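Local coordinates for aromatic amino acid exporter YddG (Starkeya novella, PDB 5I20), which exports a broad range of amino acids, among them threonine, methionine, lysine and glutamate, across the bacterial inner membrane, at residues Ser84-Ala98 / Phe143-Ala157. Numbering follows the deposited sequence.
Sequences SALKLAPPAEAGLVA and FGFAPEYVPGYLAAA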
loop_
_atom_site.group_PDB
_atom_site.type_symbol
_atom_site.label_atom_id
_atom_site.label_comp_id
_atom_site.label_asym_id
_atom_site.label_seq_id
_atom_site.Cartn_x
_atom_site.Cartn_y
_atom_site.Cartn_z
ATOM N N SER A 84 -6.791 1.682 13.709
ATOM C CA SER A 84 -7.542 0.996 14.750
ATOM C C SER A 84 -6.878 -0.330 15.110
ATOM O O SER A 84 -6.857 -0.726 16.271
ATOM C CB SER A 84 -8.987 0.757 14.303
ATOM O OG SER A 84 -9.653 1.983 14.052
ATOM N N ALA A 85 -6.338 -1.013 14.106
ATOM C CA ALA A 85 -5.649 -2.279 14.323
ATOM C C ALA A 85 -4.402 -2.086 15.186
ATOM O O ALA A 85 -4.092 -2.917 16.039
ATOM C CB ALA A 85 -5.282 -2.918 12.988
ATOM N N LEU A 86 -3.691 -0.984 14.954
ATOM C CA LEU A 86 -2.497 -0.645 15.726
ATOM C C LEU A 86 -2.847 -0.312 17.174
ATOM O O LEU A 86 -2.022 -0.458 18.077
ATOM C CB LEU A 86 -1.762 0.531 15.079
ATOM C CG LEU A 86 -0.634 0.235 14.084
ATOM C CD1 LEU A 86 -0.771 -1.140 13.455
ATOM C CD2 LEU A 86 -0.589 1.309 13.006
ATOM N N LYS A 87 -4.080 0.137 17.379
ATOM C CA LYS A 87 -4.586 0.483 18.699
ATOM C C LYS A 87 -4.989 -0.754 19.494
ATOM O O LYS A 87 -4.947 -0.755 20.725
ATOM C CB LYS A 87 -5.788 1.421 18.565
ATOM C CG LYS A 87 -5.691 2.703 19.365
ATOM C CD LYS A 87 -6.925 3.566 19.155
ATOM C CE LYS A 87 -6.891 4.801 20.035
ATOM N NZ LYS A 87 -6.858 4.441 21.479
ATOM N N LEU A 88 -5.386 -1.804 18.784
ATOM C CA LEU A 88 -5.996 -2.959 19.431
ATOM C C LEU A 88 -5.102 -4.193 19.410
ATOM O O LEU A 88 -5.379 -5.182 20.087
ATOM C CB LEU A 88 -7.335 -3.280 18.765
ATOM C CG LEU A 88 -8.418 -2.211 18.910
ATOM C CD1 LEU A 88 -9.684 -2.623 18.177
ATOM C CD2 LEU A 88 -8.707 -1.950 20.380
ATOM N N ALA A 89 -4.027 -4.123 18.635
ATOM C CA ALA A 89 -3.166 -5.278 18.416
ATOM C C ALA A 89 -1.717 -4.856 18.220
ATOM O O ALA A 89 -1.450 -3.783 17.680
ATOM C CB ALA A 89 -3.654 -6.078 17.208
ATOM N N PRO A 90 -0.776 -5.701 18.667
ATOM C CA PRO A 90 0.649 -5.457 18.417
ATOM C C PRO A 90 0.939 -5.328 16.921
ATOM O O PRO A 90 0.318 -6.025 16.115
ATOM C CB PRO A 90 1.339 -6.690 19.023
ATOM C CG PRO A 90 0.248 -7.678 19.307
ATOM C CD PRO A 90 -0.998 -6.883 19.514
ATOM N N PRO A 91 1.872 -4.432 16.560
ATOM C CA PRO A 91 2.162 -4.037 15.175
ATOM C C PRO A 91 2.596 -5.184 14.270
ATOM O O PRO A 91 2.301 -5.154 13.076
ATOM C CB PRO A 91 3.307 -3.028 15.333
ATOM C CG PRO A 91 3.181 -2.522 16.724
ATOM C CD PRO A 91 2.703 -3.692 17.525
ATOM N N ALA A 92 3.300 -6.166 14.821
ATOM C CA ALA A 92 3.828 -7.262 14.021
ATOM C C ALA A 92 2.709 -8.126 13.452
ATOM O O ALA A 92 2.714 -8.463 12.268
ATOM C CB ALA A 92 4.780 -8.108 14.846
ATOM N N GLU A 93 1.752 -8.482 14.302
ATOM C CA GLU A 93 0.625 -9.305 13.881
ATOM C C GLU A 93 -0.384 -8.498 13.070
ATOM O O GLU A 93 -1.030 -9.031 12.170
ATOM C CB GLU A 93 -0.053 -9.944 15.093
ATOM C CG GLU A 93 0.724 -11.112 15.677
ATOM C CD GLU A 93 1.255 -10.832 17.062
ATOM O OE1 GLU A 93 2.491 -10.857 17.240
ATOM O OE2 GLU A 93 0.435 -10.598 17.975
ATOM N N ALA A 94 -0.513 -7.214 13.387
ATOM C CA ALA A 94 -1.391 -6.328 12.630
ATOM C C ALA A 94 -0.872 -6.141 11.209
ATOM O O ALA A 94 -1.644 -6.154 10.249
ATOM C CB ALA A 94 -1.527 -4.983 13.325
ATOM N N GLY A 95 0.442 -5.972 11.083
ATOM C CA GLY A 95 1.070 -5.793 9.788
ATOM C C GLY A 95 0.978 -7.032 8.919
ATOM O O GLY A 95 0.787 -6.934 7.705
ATOM N N LEU A 96 1.109 -8.202 9.540
ATOM C CA LEU A 96 1.014 -9.462 8.815
ATOM C C LEU A 96 -0.403 -9.703 8.298
ATOM O O LEU A 96 -0.585 -10.122 7.157
ATOM C CB LEU A 96 1.452 -10.637 9.697
ATOM C CG LEU A 96 1.339 -12.003 9.012
ATOM C CD1 LEU A 96 2.215 -12.051 7.764
ATOM C CD2 LEU A 96 1.684 -13.149 9.953
ATOM N N VAL A 97 -1.406 -9.446 9.136
ATOM C CA VAL A 97 -2.791 -9.646 8.722
ATOM C C VAL A 97 -3.144 -8.684 7.588
ATOM O O VAL A 97 -3.715 -9.095 6.576
ATOM C CB VAL A 97 -3.777 -9.466 9.898
ATOM C CG1 VAL A 97 -5.216 -9.457 9.400
ATOM C CG2 VAL A 97 -3.586 -10.575 10.920
ATOM N N ALA A 98 -2.781 -7.413 7.743
ATOM C CA ALA A 98 -3.008 -6.425 6.689
ATOM C C ALA A 98 -2.324 -6.814 5.379
ATOM O O ALA A 98 -2.844 -6.539 4.297
ATOM C CB ALA A 98 -2.535 -5.046 7.137
ATOM N N PHE A 143 5.894 -14.657 16.457
ATOM C CA PHE A 143 4.471 -14.407 16.249
ATOM C C PHE A 143 3.593 -15.086 17.296
ATOM O O PHE A 143 3.421 -16.306 17.284
ATOM C CB PHE A 143 4.050 -14.862 14.851
ATOM C CG PHE A 143 4.308 -13.842 13.784
ATOM C CD1 PHE A 143 4.300 -12.491 14.088
ATOM C CD2 PHE A 143 4.563 -14.231 12.480
ATOM C CE1 PHE A 143 4.536 -11.545 13.110
ATOM C CE2 PHE A 143 4.803 -13.290 11.498
ATOM C CZ PHE A 143 4.787 -11.945 11.815
ATOM N N GLY A 144 3.032 -14.281 18.193
ATOM C CA GLY A 144 2.143 -14.783 19.224
ATOM C C GLY A 144 0.747 -14.197 19.119
ATOM O O GLY A 144 0.450 -13.161 19.715
ATOM N N PHE A 145 -0.110 -14.864 18.354
ATOM C CA PHE A 145 -1.490 -14.426 18.186
ATOM C C PHE A 145 -2.329 -14.793 19.404
ATOM O O PHE A 145 -2.535 -15.970 19.697
ATOM C CB PHE A 145 -2.096 -15.036 16.920
ATOM C CG PHE A 145 -1.580 -14.424 15.647
ATOM C CD1 PHE A 145 -0.360 -14.812 15.119
ATOM C CD2 PHE A 145 -2.320 -13.463 14.977
ATOM C CE1 PHE A 145 0.116 -14.249 13.950
ATOM C CE2 PHE A 145 -1.852 -12.898 13.805
ATOM C CZ PHE A 145 -0.632 -13.292 13.290
ATOM N N ALA A 146 -2.811 -13.772 20.107
ATOM C CA ALA A 146 -3.583 -13.967 21.328
ATOM C C ALA A 146 -5.020 -13.468 21.159
ATOM O O ALA A 146 -5.250 -12.451 20.508
ATOM C CB ALA A 146 -2.906 -13.260 22.491
ATOM N N PRO A 147 -5.989 -14.184 21.754
ATOM C CA PRO A 147 -7.423 -13.891 21.605
ATOM C C PRO A 147 -7.824 -12.464 21.983
ATOM O O PRO A 147 -8.821 -11.966 21.464
ATOM C CB PRO A 147 -8.085 -14.890 22.560
ATOM C CG PRO A 147 -7.112 -16.002 22.682
ATOM C CD PRO A 147 -5.755 -15.373 22.591
ATOM N N GLU A 148 -7.076 -11.819 22.872
ATOM C CA GLU A 148 -7.434 -10.470 23.301
ATOM C C GLU A 148 -7.133 -9.433 22.218
ATOM O O GLU A 148 -7.608 -8.303 22.286
ATOM C CB GLU A 148 -6.712 -10.101 24.601
ATOM C CG GLU A 148 -5.196 -10.233 24.562
ATOM C CD GLU A 148 -4.719 -11.621 24.947
ATOM O OE1 GLU A 148 -5.403 -12.608 24.603
ATOM O OE2 GLU A 148 -3.658 -11.725 25.600
ATOM N N TYR A 149 -6.352 -9.824 21.217
ATOM C CA TYR A 149 -5.978 -8.912 20.143
ATOM C C TYR A 149 -6.842 -9.102 18.895
ATOM O O TYR A 149 -6.637 -8.428 17.887
ATOM C CB TYR A 149 -4.502 -9.092 19.789
ATOM C CG TYR A 149 -3.557 -8.781 20.927
ATOM C CD1 TYR A 149 -3.758 -7.670 21.736
ATOM C CD2 TYR A 149 -2.470 -9.604 21.201
ATOM C CE1 TYR A 149 -2.898 -7.382 22.785
ATOM C CE2 TYR A 149 -1.606 -9.327 22.249
ATOM C CZ TYR A 149 -1.825 -8.215 23.035
ATOM O OH TYR A 149 -0.969 -7.934 24.074
ATOM N N VAL A 150 -7.813 -10.010 18.979
ATOM C CA VAL A 150 -8.703 -10.328 17.859
ATOM C C VAL A 150 -9.419 -9.110 17.243
ATOM O O VAL A 150 -9.529 -9.027 16.018
ATOM C CB VAL A 150 -9.760 -11.386 18.276
ATOM C CG1 VAL A 150 -10.906 -11.453 17.265
ATOM C CG2 VAL A 150 -9.105 -12.753 18.419
ATOM N N PRO A 151 -9.899 -8.158 18.072
ATOM C CA PRO A 151 -10.475 -6.970 17.428
ATOM C C PRO A 151 -9.492 -6.239 16.513
ATOM O O PRO A 151 -9.906 -5.683 15.495
ATOM C CB PRO A 151 -10.867 -6.088 18.617
ATOM C CG PRO A 151 -11.172 -7.053 19.691
ATOM C CD PRO A 151 -10.167 -8.162 19.524
ATOM N N GLY A 152 -8.211 -6.254 16.871
ATOM C CA GLY A 152 -7.186 -5.629 16.059
ATOM C C GLY A 152 -6.913 -6.391 14.778
ATOM O O GLY A 152 -6.669 -5.791 13.733
ATOM N N TYR A 153 -6.950 -7.717 14.856
ATOM C CA TYR A 153 -6.731 -8.549 13.678
ATOM C C TYR A 153 -7.848 -8.332 12.663
ATOM O O TYR A 153 -7.604 -8.281 11.456
ATOM C CB TYR A 153 -6.652 -10.030 14.057
ATOM C CG TYR A 153 -5.633 -10.370 15.123
ATOM C CD1 TYR A 153 -4.446 -9.655 15.243
ATOM C CD2 TYR A 153 -5.859 -11.416 16.007
ATOM C CE1 TYR A 153 -3.514 -9.976 16.224
ATOM C CE2 TYR A 153 -4.939 -11.743 16.984
ATOM C CZ TYR A 153 -3.769 -11.022 17.087
ATOM O OH TYR A 153 -2.860 -11.356 18.066
ATOM N N LEU A 154 -9.075 -8.201 13.160
ATOM C CA LEU A 154 -10.233 -7.973 12.299
ATOM C C LEU A 154 -10.139 -6.610 11.619
ATOM O O LEU A 154 -10.399 -6.485 10.422
ATOM C CB LEU A 154 -11.533 -8.082 13.102
ATOM C CG LEU A 154 -11.817 -9.452 13.722
ATOM C CD1 LEU A 154 -13.094 -9.424 14.548
ATOM C CD2 LEU A 154 -11.893 -10.528 12.647
ATOM N N ALA A 155 -9.765 -5.594 12.392
ATOM C CA ALA A 155 -9.522 -4.265 11.844
ATOM C C ALA A 155 -8.435 -4.332 10.776
ATOM O O ALA A 155 -8.563 -3.741 9.703
ATOM C CB ALA A 155 -9.128 -3.295 12.949
ATOM N N ALA A 156 -7.370 -5.068 11.077
ATOM C CA ALA A 156 -6.282 -5.256 10.123
ATOM C C ALA A 156 -6.770 -6.000 8.881
ATOM O O ALA A 156 -6.321 -5.724 7.768
ATOM C CB ALA A 156 -5.123 -6.001 10.776
ATOM N N ALA A 157 -7.692 -6.940 9.071
ATOM C CA ALA A 157 -8.270 -7.661 7.941
ATOM C C ALA A 157 -9.187 -6.752 7.128
ATOM O O ALA A 157 -9.232 -6.842 5.902
ATOM C CB ALA A 157 -9.031 -8.889 8.422
#
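The proline ring of Pro90 stands on one face of the Tyr149 ring, its CD 3.4 Å from the ring centroid and almost on the normal, in a CH-pi contact, while CG of the neighbouring Glu148 covers the opposite face. The Phe145 ring receives Glu93 CG over one face, 3.5 Å from its centroid, and Leu96 CD2 and Val97 CG2 reach its edge. Ala92 CB lies at the edge of the Phe143 ring, in its plane. Tyr153 has the carbonyl oxygen of Tyr149 over one face and CD2 of Phe145 toward the rim of the other. An alanine in place of Tyr149 would probably open a gap between Pro90 CD and Glu148 CG, which the ring now fills. Glu93 bends at chi2 (114°), which carries its carboxylate away from the Phe145 face, and OE2 accepts a weak, 3.4 Å hydrogen bond from Tyr153 OH. That hydroxyl in turn accepts a hydrogen bond from Ala146 N (3.2 Å), tying the loop before helix 150-169 to the helix itself. These contacts join the two EamA halves of the DMT fold at the periplasmic end: the end of helix 65-88, the break at Ala89 and Pro90, and the start of helix 91-98 pack against the first turns of helix 150-169. The axes of segments 84-88 and 150-157 approach to 7.5 Å, nearly antiparallel (162°). Leu88 CB and Ala89 CB pack on Gly152 CA, where the Ala89 methyl occupies the space beside the glycine. Deeper in the membrane, Ala156 is a knob among Ala85, Ala94, Val97 and Ala98. At the other flank Phe143 CE2 meets Leu96 CD2 (3.5 Å), and both residues touch Leu136 of helix 119-136.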